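Local structure of polyketide synthase III (Ectocarpus siliculosus, 4B0N) at residues A[95-100]-A[107-112]; A[122-127]-A[227-232]; A[47-52]-A[137-142]. The protein probably works as a type III polyketide synthase, an acyltransferase of the chalcone and stilbene synthase family that contributes to the biosynthesis of phlorotannin monomers. All coordinates share one frame; numbering follows the deposited sequence.

Contact 1 of 3, residues A[95-100]-A[107-112]; sequences VPDFTP and DPLFYP. With ACD (arachidonic acid), chain D.
Asp-97 sets its carboxylate against the backbone of Leu-109, Phe-110 and Tyr-111, giving one oxygen to each of two successive amides. Its CG lies anti to the carbonyl carbon (chi1 -67°), which sends the carboxylate across to the facing loop. OD1 accepts the N-H of Phe-110 through its syn lone pair, N to OD1 2.7 Å. OD2 receives Tyr-111 N at 2.8 Å, and this donor stands above the carboxylate plane, 38° out of it. A carboxylate suits the place because its two acceptors can serve two neighbouring N-H groups of irregular chain. The same OD2 also lies 3.4 Å from Tyr-111 CD2, with the carboxylate and phenol ring planes 83° apart, while Asp-97 CB sits in plane at the ring's edge.

Both segments belong to the long loop between strand 90-93 and helix 121-146 of the chalcone synthase-like fold, and Asp-97 occupies a beta turn closed by the bond from Thr-99 N to Pro-96 O. The next residue of that turn, Phe-98, lines the arachidonic acid pocket: C18 of the ligand lies over one face of its ring, offset toward the rim, and its CZ is 4.1 Å from Tyr-111 CE2. The phenol hydroxyl of Tyr-111 reaches beyond the loop to Ser-225 O.

Val-95 and Pro-96 add contacts of carbon, some of them against oxygen. Val-95 CG1 meets Phe-110 CB at 3.3 Å, the two side chains crossing obliquely, whereas the Phe-110 ring leads away toward Val-123 and Lys-127. Pro-96, rigid and without an N-H to satisfy, sets ring atom CG 3.3 Å from Pro-108 O and CD 3.4 Å from Asp-107 OD2, an oxygen held in turn by Lys-131 and Tyr-55.

Contact 2 of 3, residues A[122-127]-A[227-232]; sequences DVRLDK and HTTFDD. With ACD (arachidonic acid), chain D.
Arg-124 reaches out from its helix to the backbone of His-227 and Thr-228, and the partners gather at the far end of its side chain. CB already points at the facing loop, and CG lies anti to the carbonyl carbon (chi1 -73°). From there the chain runs extended as far as NE, the long reach that makes arginine suitable here. CD passes the imidazole of His-227, 4.4 Å from ND1. NE turns back to Val-119 O, just ahead of the helix. CZ lies 3.4 Å from Thr-228 O, the oxygen on which the end of the side chain converges. NH1 donates to Thr-228 O at 2.8 Å, standing 38° out of the carbonyl plane, and also serves Val-226 O. NH2 adds a weak bond to Thr-228 O at 3.2 Å and has a second partner in Asn-289 OD1. Thr-229 CG2 lies over one face of the guanidinium, 4.3 Å from NH2. This many acceptors should hold the group's rotation closely, and the carbonyls of Thr-228 and Val-226, in irregular chain, gain donors.

The gripped loop lines the arachidonic acid pocket. Thr-228 CG2 approaches C17 of the ligand at 3.5 Å, and Phe-230 CZ comes to 3.6 Å from C19. His-227 brings CB toward the acyl chain, while its NE2 is bonded to Thr-163 O and Leu-125 CD2 lies at its ring edge. Arg-124 thus joins helix 121-146 to the loop between strand 215-223 and helix 234-242, with His-240 and Asp-236 of the latter packed beyond the threonines and Ile-286 of the second subunit touching Leu-125.

Contact 3 of 3, residues A[47-52]-A[137-142]; sequences GMAIGN and SDVARR
The guanidinium of Arg-142 meets Ile-50 edge-on: the carbonyl oxygen lies in its plane, only 2° out, and NH1 and NH2 both donate to it, at 3.0 Å and 3.1 Å from Ile-50 O. Gly-51 CA also sits at that edge. Ala-49 CB approaches obliquely, 3.6 Å from NH1. A bend at chi3 (-86°) turns NE off the line of the chain, and within the helix NH2 forms a salt bridge with Asp-138 OD2 at 3.2 Å, the oxygen being met from above its carboxylate plane. This acid, one turn earlier, helps fix the planar group. A leucine in place of Arg-142 would probably leave Ile-50 O without these two donors and the Asp-138 carboxylate without its cationic mate.

Beside the polar grip, small residues bring strand and helix close. The small Ala-49 lies against the helix backbone, its CB 3.4 Å from Val-139 O. The branched Val-139 spreads its two methyls along the strand backbone, with CG1 3.4 Å from Ala-49 O and CG2 3.7 Å from Gly-51 CA. Gly-51, with no side chain, lets that second methyl lie against its CA.

The axes of segments 47-51 and 137-142 approach to 7.2 Å and run nearly antiparallel, at 153°. Met-48 and Ile-50 point the other way and touch helix 369-385, so strand 42-51 is clasped between helices on its two faces. It borders the five-stranded mixed sheet next to strand 245-255, and this alternation of helical layers and sheets is characteristic of the thiolase-like fold.

Contacts 1 and 2 adjoin at the arachidonic acid pocket, where Tyr-111 OH probably hydrogen-bonds Thr-228 OG1, 3.1 Å away; contact 3 lies about 25 and 26 Å from them, centre to centre. Helix 121-146 serves both contacts 2 and 3, holding a pocket loop near its start and a sheet strand further along. Contact 1 is partly buried and joins irregular chain to irregular chain, so a carboxylate supplies acceptors to loop amides. Contacts 2 and 3 are buried, and in each an arginine donates to a backbone carbonyl. The loop in contact 2 has a ligand behind it, whereas contact 3, nearest the chain's centre, depends on small residues that let helix and sheet close together.

Contact 1 of 3, residues A[95-100]-A[107-112]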
loop_
_atom_site.group_PDB
_atom_site.type_symbol
_atom_site.label_atom_id
_atom_site.label_comp_id
_atom_site.label_asym_id
_atom_site.label_seq_id
_atom_site.Cartn_x
_atom_site.Cartn_y
_atom_site.Cartn_z
ATOM N N VAL A 95 17.734 -14.994 8.008
ATOM C CA VAL A 95 17.928 -16.419 7.768
ATOM C C VAL A 95 19.390 -16.804 8.013
ATOM O O VAL A 95 20.298 -16.058 7.629
ATOM C CB VAL A 95 17.513 -16.826 6.335
ATOM C CG1 VAL A 95 16.853 -18.188 6.357
ATOM C CG2 VAL A 95 16.548 -15.819 5.729
ATOM N N PRO A 96 19.626 -17.964 8.660
ATOM C CA PRO A 96 20.999 -18.402 8.944
ATOM C C PRO A 96 21.779 -18.927 7.731
ATOM O O PRO A 96 22.976 -19.183 7.849
ATOM C CB PRO A 96 20.805 -19.524 9.972
ATOM C CG PRO A 96 19.433 -20.041 9.715
ATOM C CD PRO A 96 18.629 -18.846 9.300
ATOM N N ASP A 97 21.114 -19.065 6.585
ATOM C CA ASP A 97 21.720 -19.647 5.378
ATOM C C ASP A 97 23.022 -18.982 4.908
ATOM O O ASP A 97 23.724 -19.530 4.052
ATOM C CB ASP A 97 20.709 -19.670 4.228
ATOM C CG ASP A 97 19.560 -20.612 4.487
ATOM O OD1 ASP A 97 18.857 -20.423 5.495
ATOM O OD2 ASP A 97 19.364 -21.549 3.691
ATOM N N PHE A 98 23.340 -17.816 5.462
ATOM C CA PHE A 98 24.555 -17.092 5.085
ATOM C C PHE A 98 25.608 -17.099 6.192
ATOM O O PHE A 98 26.763 -16.724 5.970
ATOM C CB PHE A 98 24.212 -15.668 4.643
ATOM C CG PHE A 98 23.140 -15.609 3.594
ATOM C CD1 PHE A 98 23.385 -16.068 2.302
ATOM C CD2 PHE A 98 21.878 -15.108 3.899
ATOM C CE1 PHE A 98 22.395 -16.022 1.333
ATOM C CE2 PHE A 98 20.883 -15.058 2.933
ATOM C CZ PHE A 98 21.141 -15.517 1.649
ATOM N N THR A 99 25.193 -17.528 7.381
ATOM C CA THR A 99 26.097 -17.733 8.508
ATOM C C THR A 99 25.733 -19.053 9.197
ATOM O O THR A 99 25.173 -19.045 10.297
ATOM C CB THR A 99 26.028 -16.568 9.520
ATOM O OG1 THR A 99 24.682 -16.404 9.981
ATOM C CG2 THR A 99 26.497 -15.275 8.885
ATOM N N PRO A 100 26.047 -20.194 8.546
ATOM C CA PRO A 100 25.589 -21.510 9.012
ATOM C C PRO A 100 26.024 -21.853 10.440
ATOM O O PRO A 100 25.219 -22.377 11.213
ATOM C CB PRO A 100 26.223 -22.484 8.008
ATOM C CG PRO A 100 26.508 -21.658 6.802
ATOM C CD PRO A 100 26.894 -20.315 7.345
ATOM N N ASP A 107 16.780 -22.918 14.746
ATOM C CA ASP A 107 16.405 -22.131 13.574
ATOM C C ASP A 107 16.993 -22.764 12.311
ATOM O O ASP A 107 18.209 -22.746 12.115
ATOM C CB ASP A 107 16.878 -20.682 13.718
ATOM C CG ASP A 107 16.210 -19.745 12.722
ATOM O OD1 ASP A 107 14.997 -19.912 12.461
ATOM O OD2 ASP A 107 16.893 -18.832 12.207
ATOM N N PRO A 108 16.128 -23.326 11.449
ATOM C CA PRO A 108 16.584 -24.121 10.311
ATOM C C PRO A 108 17.129 -23.304 9.136
ATOM O O PRO A 108 16.902 -22.097 9.048
ATOM C CB PRO A 108 15.318 -24.865 9.884
ATOM C CG PRO A 108 14.205 -23.949 10.262
ATOM C CD PRO A 108 14.657 -23.221 11.497
ATOM N N LEU A 109 17.849 -23.979 8.249
ATOM C CA LEU A 109 18.292 -23.395 6.992
ATOM C C LEU A 109 17.118 -23.366 6.017
ATOM O O LEU A 109 16.534 -24.404 5.706
ATOM C CB LEU A 109 19.457 -24.202 6.412
ATOM C CG LEU A 109 20.909 -23.855 6.781
ATOM C CD1 LEU A 109 21.137 -23.632 8.273
ATOM C CD2 LEU A 109 21.838 -24.941 6.253
ATOM N N PHE A 110 16.781 -22.169 5.547
ATOM C CA PHE A 110 15.604 -21.957 4.709
ATOM C C PHE A 110 15.749 -22.531 3.300
ATOM O O PHE A 110 14.881 -23.275 2.840
ATOM C CB PHE A 110 15.267 -20.460 4.657
ATOM C CG PHE A 110 14.051 -20.123 3.835
ATOM C CD1 PHE A 110 12.814 -20.703 4.112
ATOM C CD2 PHE A 110 14.139 -19.198 2.799
ATOM C CE1 PHE A 110 11.697 -20.384 3.357
ATOM C CE2 PHE A 110 13.025 -18.872 2.043
ATOM C CZ PHE A 110 11.802 -19.463 2.326
ATOM N N TYR A 111 16.846 -22.186 2.629
ATOM C CA TYR A 111 17.068 -22.575 1.236
ATOM C C TYR A 111 17.475 -24.041 1.109
ATOM O O TYR A 111 18.151 -24.567 1.995
ATOM C CB TYR A 111 18.095 -21.648 0.579
ATOM C CG TYR A 111 17.663 -20.199 0.604
ATOM C CD1 TYR A 111 16.607 -19.754 -0.197
ATOM C CD2 TYR A 111 18.291 -19.274 1.440
ATOM C CE1 TYR A 111 16.194 -18.431 -0.173
ATOM C CE2 TYR A 111 17.886 -17.946 1.468
ATOM C CZ TYR A 111 16.836 -17.534 0.661
ATOM O OH TYR A 111 16.424 -16.225 0.679
ATOM N N PRO A 112 17.056 -24.708 0.011
ATOM C CA PRO A 112 17.300 -26.144 -0.160
ATOM C C PRO A 112 18.784 -26.504 -0.175
ATOM O O PRO A 112 19.605 -25.737 -0.691
ATOM C CB PRO A 112 16.664 -26.453 -1.523
ATOM C CG PRO A 112 16.595 -25.142 -2.224
ATOM C CD PRO A 112 16.329 -24.144 -1.140
HETATM C C1 ACD D . 15.750 -0.533 -5.536
HETATM C C2 ACD D . 14.312 -0.956 -5.326
HETATM C C3 ACD D . 14.255 -2.123 -4.346
HETATM C C4 ACD D . 13.132 -3.088 -4.703
HETATM C C5 ACD D . 13.349 -4.414 -4.015
HETATM C C6 ACD D . 12.499 -5.421 -4.203
HETATM C C7 ACD D . 12.732 -6.732 -3.492
HETATM C C8 ACD D . 13.692 -7.615 -4.251
HETATM C C9 ACD D . 14.413 -8.513 -3.580
HETATM C C10 ACD D . 15.378 -9.419 -4.308
HETATM C C11 ACD D . 16.787 -9.169 -3.834
HETATM C C12 ACD D . 17.563 -10.188 -3.476
HETATM C C13 ACD D . 18.974 -9.921 -3.009
HETATM C C14 ACD D . 19.258 -10.649 -1.716
HETATM C C15 ACD D . 20.385 -10.394 -1.056
HETATM C C16 ACD D . 20.701 -11.106 0.237
HETATM C C17 ACD D . 21.513 -12.359 -0.069
HETATM C C18 ACD D . 22.976 -12.221 0.336
HETATM C C19 ACD D . 23.871 -12.859 -0.718
HETATM C C20 ACD D . 25.297 -12.974 -0.231
HETATM O O1 ACD D . 16.037 0.684 -5.479
#

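Contact 2 of 3, residues A[122-127]-A[227-232]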
loop_
_atom_site.group_PDB
_atom_site.type_symbol
_atom_site.label_atom_id
_atom_site.label_comp_id
_atom_site.label_asym_id
_atom_site.label_seq_id
_atom_site.Cartn_x
_atom_site.Cartn_y
_atom_site.Cartn_z
ATOM N N ASP A 122 5.072 -18.198 -2.067
ATOM C CA ASP A 122 4.235 -18.320 -0.876
ATOM C C ASP A 122 5.034 -18.771 0.346
ATOM O O ASP A 122 4.829 -18.245 1.442
ATOM C CB ASP A 122 3.010 -19.215 -1.121
ATOM C CG ASP A 122 3.366 -20.562 -1.718
ATOM O OD1 ASP A 122 4.077 -20.603 -2.748
ATOM O OD2 ASP A 122 2.911 -21.582 -1.161
ATOM N N VAL A 123 5.954 -19.715 0.147
ATOM C CA VAL A 123 6.844 -20.184 1.218
ATOM C C VAL A 123 7.818 -19.075 1.636
ATOM O O VAL A 123 8.098 -18.902 2.827
ATOM C CB VAL A 123 7.619 -21.460 0.810
ATOM C CG1 VAL A 123 8.398 -22.031 1.989
ATOM C CG2 VAL A 123 6.670 -22.511 0.251
ATOM N N ARG A 124 8.316 -18.325 0.653
ATOM C CA ARG A 124 9.174 -17.162 0.904
ATOM C C ARG A 124 8.453 -16.084 1.716
ATOM O O ARG A 124 9.036 -15.492 2.627
ATOM C CB ARG A 124 9.707 -16.575 -0.410
ATOM C CG ARG A 124 10.782 -17.420 -1.075
ATOM C CD ARG A 124 11.305 -16.783 -2.353
ATOM N NE ARG A 124 12.135 -17.714 -3.119
ATOM C CZ ARG A 124 13.467 -17.751 -3.099
ATOM N NH1 ARG A 124 14.166 -16.899 -2.361
ATOM N NH2 ARG A 124 14.107 -18.647 -3.836
ATOM N N LEU A 125 7.185 -15.842 1.389
ATOM C CA LEU A 125 6.379 -14.851 2.105
ATOM C C LEU A 125 5.945 -15.345 3.489
ATOM O O LEU A 125 5.802 -14.548 4.416
ATOM C CB LEU A 125 5.174 -14.403 1.264
ATOM C CG LEU A 125 5.494 -13.545 0.033
ATOM C CD1 LEU A 125 4.335 -13.548 -0.949
ATOM C CD2 LEU A 125 5.877 -12.123 0.419
ATOM N N ASP A 126 5.750 -16.656 3.623
ATOM C CA ASP A 126 5.486 -17.279 4.924
ATOM C C ASP A 126 6.652 -17.068 5.889
ATOM O O ASP A 126 6.447 -16.871 7.089
ATOM C CB ASP A 126 5.199 -18.778 4.766
ATOM C CG ASP A 126 3.821 -19.059 4.171
ATOM O OD1 ASP A 126 2.974 -18.135 4.126
ATOM O OD2 ASP A 126 3.585 -20.213 3.747
ATOM N N LYS A 127 7.870 -17.116 5.349
ATOM C CA LYS A 127 9.084 -16.819 6.105
ATOM C C LYS A 127 9.225 -15.345 6.468
ATOM O O LYS A 127 9.761 -15.014 7.531
ATOM C CB LYS A 127 10.317 -17.267 5.331
ATOM C CG LYS A 127 11.083 -18.396 5.988
ATOM C CD LYS A 127 11.883 -17.922 7.188
ATOM C CE LYS A 127 12.840 -19.007 7.641
ATOM N NZ LYS A 127 12.944 -19.069 9.121
ATOM N N HIS A 227 14.294 -13.497 -0.463
ATOM C CA HIS A 227 14.060 -13.485 -1.909
ATOM C C HIS A 227 15.281 -13.801 -2.734
ATOM O O HIS A 227 15.303 -13.542 -3.940
ATOM C CB HIS A 227 13.475 -12.141 -2.336
ATOM C CG HIS A 227 12.144 -11.832 -1.701
ATOM N ND1 HIS A 227 11.008 -12.450 -2.069
ATOM C CD2 HIS A 227 11.798 -10.935 -0.694
ATOM C CE1 HIS A 227 9.985 -11.980 -1.333
ATOM N NE2 HIS A 227 10.469 -11.050 -0.493
ATOM N N THR A 228 16.300 -14.375 -2.101
ATOM C CA THR A 228 17.557 -14.676 -2.784
ATOM C C THR A 228 17.391 -15.849 -3.753
ATOM O O THR A 228 16.742 -16.848 -3.426
ATOM C CB THR A 228 18.709 -14.950 -1.790
ATOM O OG1 THR A 228 18.739 -16.337 -1.436
ATOM C CG2 THR A 228 18.550 -14.105 -0.535
ATOM N N THR A 229 17.969 -15.710 -4.946
ATOM C CA THR A 229 17.827 -16.705 -6.011
ATOM C C THR A 229 19.170 -17.142 -6.590
ATOM O O THR A 229 19.284 -18.237 -7.152
ATOM C CB THR A 229 16.963 -16.176 -7.173
ATOM O OG1 THR A 229 17.560 -14.992 -7.709
ATOM C CG2 THR A 229 15.550 -15.861 -6.710
ATOM N N PHE A 230 20.177 -16.282 -6.445
ATOM C CA PHE A 230 21.501 -16.488 -7.040
ATOM C C PHE A 230 21.421 -16.966 -8.492
ATOM O O PHE A 230 21.854 -18.075 -8.828
ATOM C CB PHE A 230 22.360 -17.433 -6.189
ATOM C CG PHE A 230 23.153 -16.740 -5.116
ATOM C CD1 PHE A 230 24.005 -15.681 -5.429
ATOM C CD2 PHE A 230 23.074 -17.164 -3.791
ATOM C CE1 PHE A 230 24.744 -15.046 -4.440
ATOM C CE2 PHE A 230 23.811 -16.534 -2.798
ATOM C CZ PHE A 230 24.647 -15.474 -3.125
ATOM N N ASP A 231 20.847 -16.121 -9.342
ATOM C CA ASP A 231 20.725 -16.425 -10.761
ATOM C C ASP A 231 21.986 -16.048 -11.536
ATOM O O ASP A 231 22.670 -15.078 -11.196
ATOM C CB ASP A 231 19.487 -15.749 -11.360
ATOM C CG ASP A 231 18.227 -16.592 -11.205
ATOM O OD1 ASP A 231 18.065 -17.252 -10.156
ATOM O OD2 ASP A 231 17.398 -16.595 -12.139
ATOM N N ASP A 232 22.274 -16.831 -12.576
ATOM C CA ASP A 232 23.465 -16.664 -13.406
ATOM C C ASP A 232 23.371 -15.376 -14.222
ATOM O O ASP A 232 23.351 -15.393 -15.457
ATOM C CB ASP A 232 23.646 -17.883 -14.317
ATOM C CG ASP A 232 25.095 -18.124 -14.701
ATOM O OD1 ASP A 232 25.984 -17.383 -14.225
ATOM O OD2 ASP A 232 25.345 -19.070 -15.478
HETATM C C1 ACD D . 15.750 -0.533 -5.536
HETATM C C2 ACD D . 14.312 -0.956 -5.326
HETATM C C3 ACD D . 14.255 -2.123 -4.346
HETATM C C4 ACD D . 13.132 -3.088 -4.703
HETATM C C5 ACD D . 13.349 -4.414 -4.015
HETATM C C6 ACD D . 12.499 -5.421 -4.203
HETATM C C7 ACD D . 12.732 -6.732 -3.492
HETATM C C8 ACD D . 13.692 -7.615 -4.251
HETATM C C9 ACD D . 14.413 -8.513 -3.580
HETATM C C10 ACD D . 15.378 -9.419 -4.308
HETATM C C11 ACD D . 16.787 -9.169 -3.834
HETATM C C12 ACD D . 17.563 -10.188 -3.476
HETATM C C13 ACD D . 18.974 -9.921 -3.009
HETATM C C14 ACD D . 19.258 -10.649 -1.716
HETATM C C15 ACD D . 20.385 -10.394 -1.056
HETATM C C16 ACD D . 20.701 -11.106 0.237
HETATM C C17 ACD D . 21.513 -12.359 -0.069
HETATM C C18 ACD D . 22.976 -12.221 0.336
HETATM C C19 ACD D . 23.871 -12.859 -0.718
HETATM C C20 ACD D . 25.297 -12.974 -0.231
HETATM O O1 ACD D . 16.037 0.684 -5.479
#

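Contact 3 of 3, residues A[47-52]-A[137-142]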
loop_
_atom_site.group_PDB
_atom_site.type_symbol
_atom_site.label_atom_id
_atom_site.label_comp_id
_atom_site.label_asym_id
_atom_site.label_seq_id
_atom_site.Cartn_x
_atom_site.Cartn_y
_atom_site.Cartn_z
ATOM N N GLY A 47 9.220 9.989 18.319
ATOM C CA GLY A 47 10.044 8.850 18.698
ATOM C C GLY A 47 10.501 8.083 17.478
ATOM O O GLY A 47 9.765 7.959 16.499
ATOM N N MET A 48 11.725 7.572 17.539
ATOM C CA MET A 48 12.297 6.806 16.440
ATOM C C MET A 48 13.117 5.636 16.976
ATOM O O MET A 48 13.834 5.771 17.970
ATOM C CB MET A 48 13.157 7.715 15.555
ATOM C CG MET A 48 13.777 7.035 14.343
ATOM S SD MET A 48 14.289 8.198 13.062
ATOM C CE MET A 48 12.746 8.405 12.179
ATOM N N ALA A 49 12.993 4.486 16.320
ATOM C CA ALA A 49 13.794 3.315 16.662
ATOM C C ALA A 49 14.250 2.576 15.412
ATOM O O ALA A 49 13.492 2.431 14.450
ATOM C CB ALA A 49 13.020 2.382 17.583
ATOM N N ILE A 50 15.502 2.130 15.433
ATOM C CA ILE A 50 16.042 1.266 14.383
ATOM C C ILE A 50 16.130 -0.176 14.885
ATOM O O ILE A 50 16.184 -0.421 16.092
ATOM C CB ILE A 50 17.420 1.747 13.866
ATOM C CG1 ILE A 50 18.420 1.907 15.024
ATOM C CG2 ILE A 50 17.262 3.037 13.069
ATOM C CD1 ILE A 50 19.875 1.947 14.601
ATOM N N GLY A 51 16.138 -1.120 13.951
ATOM C CA GLY A 51 16.174 -2.536 14.291
ATOM C C GLY A 51 16.732 -3.394 13.177
ATOM O O GLY A 51 16.691 -3.021 12.003
ATOM N N ASN A 52 17.256 -4.553 13.555
ATOM C CA ASN A 52 17.855 -5.478 12.604
ATOM C C ASN A 52 17.548 -6.935 12.926
ATOM O O ASN A 52 17.302 -7.276 14.088
ATOM C CB ASN A 52 19.366 -5.262 12.543
ATOM C CG ASN A 52 19.735 -4.014 11.780
ATOM O OD1 ASN A 52 19.277 -3.806 10.662
ATOM N ND2 ASN A 52 20.559 -3.172 12.385
ATOM N N SER A 137 7.759 -5.804 16.015
ATOM C CA SER A 137 7.212 -5.679 17.369
ATOM C C SER A 137 8.071 -4.849 18.325
ATOM O O SER A 137 7.567 -3.913 18.946
ATOM C CB SER A 137 6.913 -7.057 17.976
ATOM O OG SER A 137 5.721 -7.612 17.440
ATOM N N ASP A 138 9.357 -5.177 18.438
ATOM C CA ASP A 138 10.223 -4.487 19.398
ATOM C C ASP A 138 10.735 -3.138 18.882
ATOM O O ASP A 138 11.087 -2.259 19.673
ATOM C CB ASP A 138 11.366 -5.394 19.897
ATOM C CG ASP A 138 12.656 -5.216 19.114
ATOM O OD1 ASP A 138 12.659 -5.454 17.886
ATOM O OD2 ASP A 138 13.672 -4.832 19.733
ATOM N N VAL A 139 10.765 -2.978 17.561
ATOM C CA VAL A 139 11.103 -1.688 16.955
ATOM C C VAL A 139 9.970 -0.697 17.238
ATOM O O VAL A 139 10.220 0.443 17.632
ATOM C CB VAL A 139 11.402 -1.805 15.437
ATOM C CG1 VAL A 139 11.648 -0.438 14.817
ATOM C CG2 VAL A 139 12.614 -2.694 15.195
ATOM N N ALA A 140 8.730 -1.152 17.062
ATOM C CA ALA A 140 7.551 -0.354 17.388
ATOM C C ALA A 140 7.460 -0.063 18.887
ATOM O O ALA A 140 7.115 1.052 19.283
ATOM C CB ALA A 140 6.286 -1.041 16.899
ATOM N N ARG A 141 7.777 -1.064 19.711
ATOM C CA ARG A 141 7.766 -0.906 21.166
ATOM C C ARG A 141 8.752 0.153 21.626
ATOM O O ARG A 141 8.419 0.993 22.461
ATOM C CB ARG A 141 8.067 -2.226 21.875
ATOM C CG ARG A 141 6.848 -3.093 22.130
ATOM C CD ARG A 141 7.134 -4.125 23.205
ATOM N NE ARG A 141 6.517 -5.412 22.891
ATOM C CZ ARG A 141 7.132 -6.418 22.270
ATOM N NH1 ARG A 141 8.403 -6.309 21.891
ATOM N NH2 ARG A 141 6.472 -7.545 22.032
ATOM N N ARG A 142 9.961 0.110 21.072
ATOM C CA ARG A 142 11.004 1.076 21.411
ATOM C C ARG A 142 10.714 2.488 20.895
ATOM O O ARG A 142 10.961 3.469 21.598
ATOM C CB ARG A 142 12.378 0.587 20.937
ATOM C CG ARG A 142 12.986 -0.465 21.850
ATOM C CD ARG A 142 14.458 -0.700 21.553
ATOM N NE ARG A 142 14.660 -1.680 20.489
ATOM C CZ ARG A 142 15.046 -1.386 19.251
ATOM N NH1 ARG A 142 15.281 -0.127 18.903
ATOM N NH2 ARG A 142 15.202 -2.357 18.359
#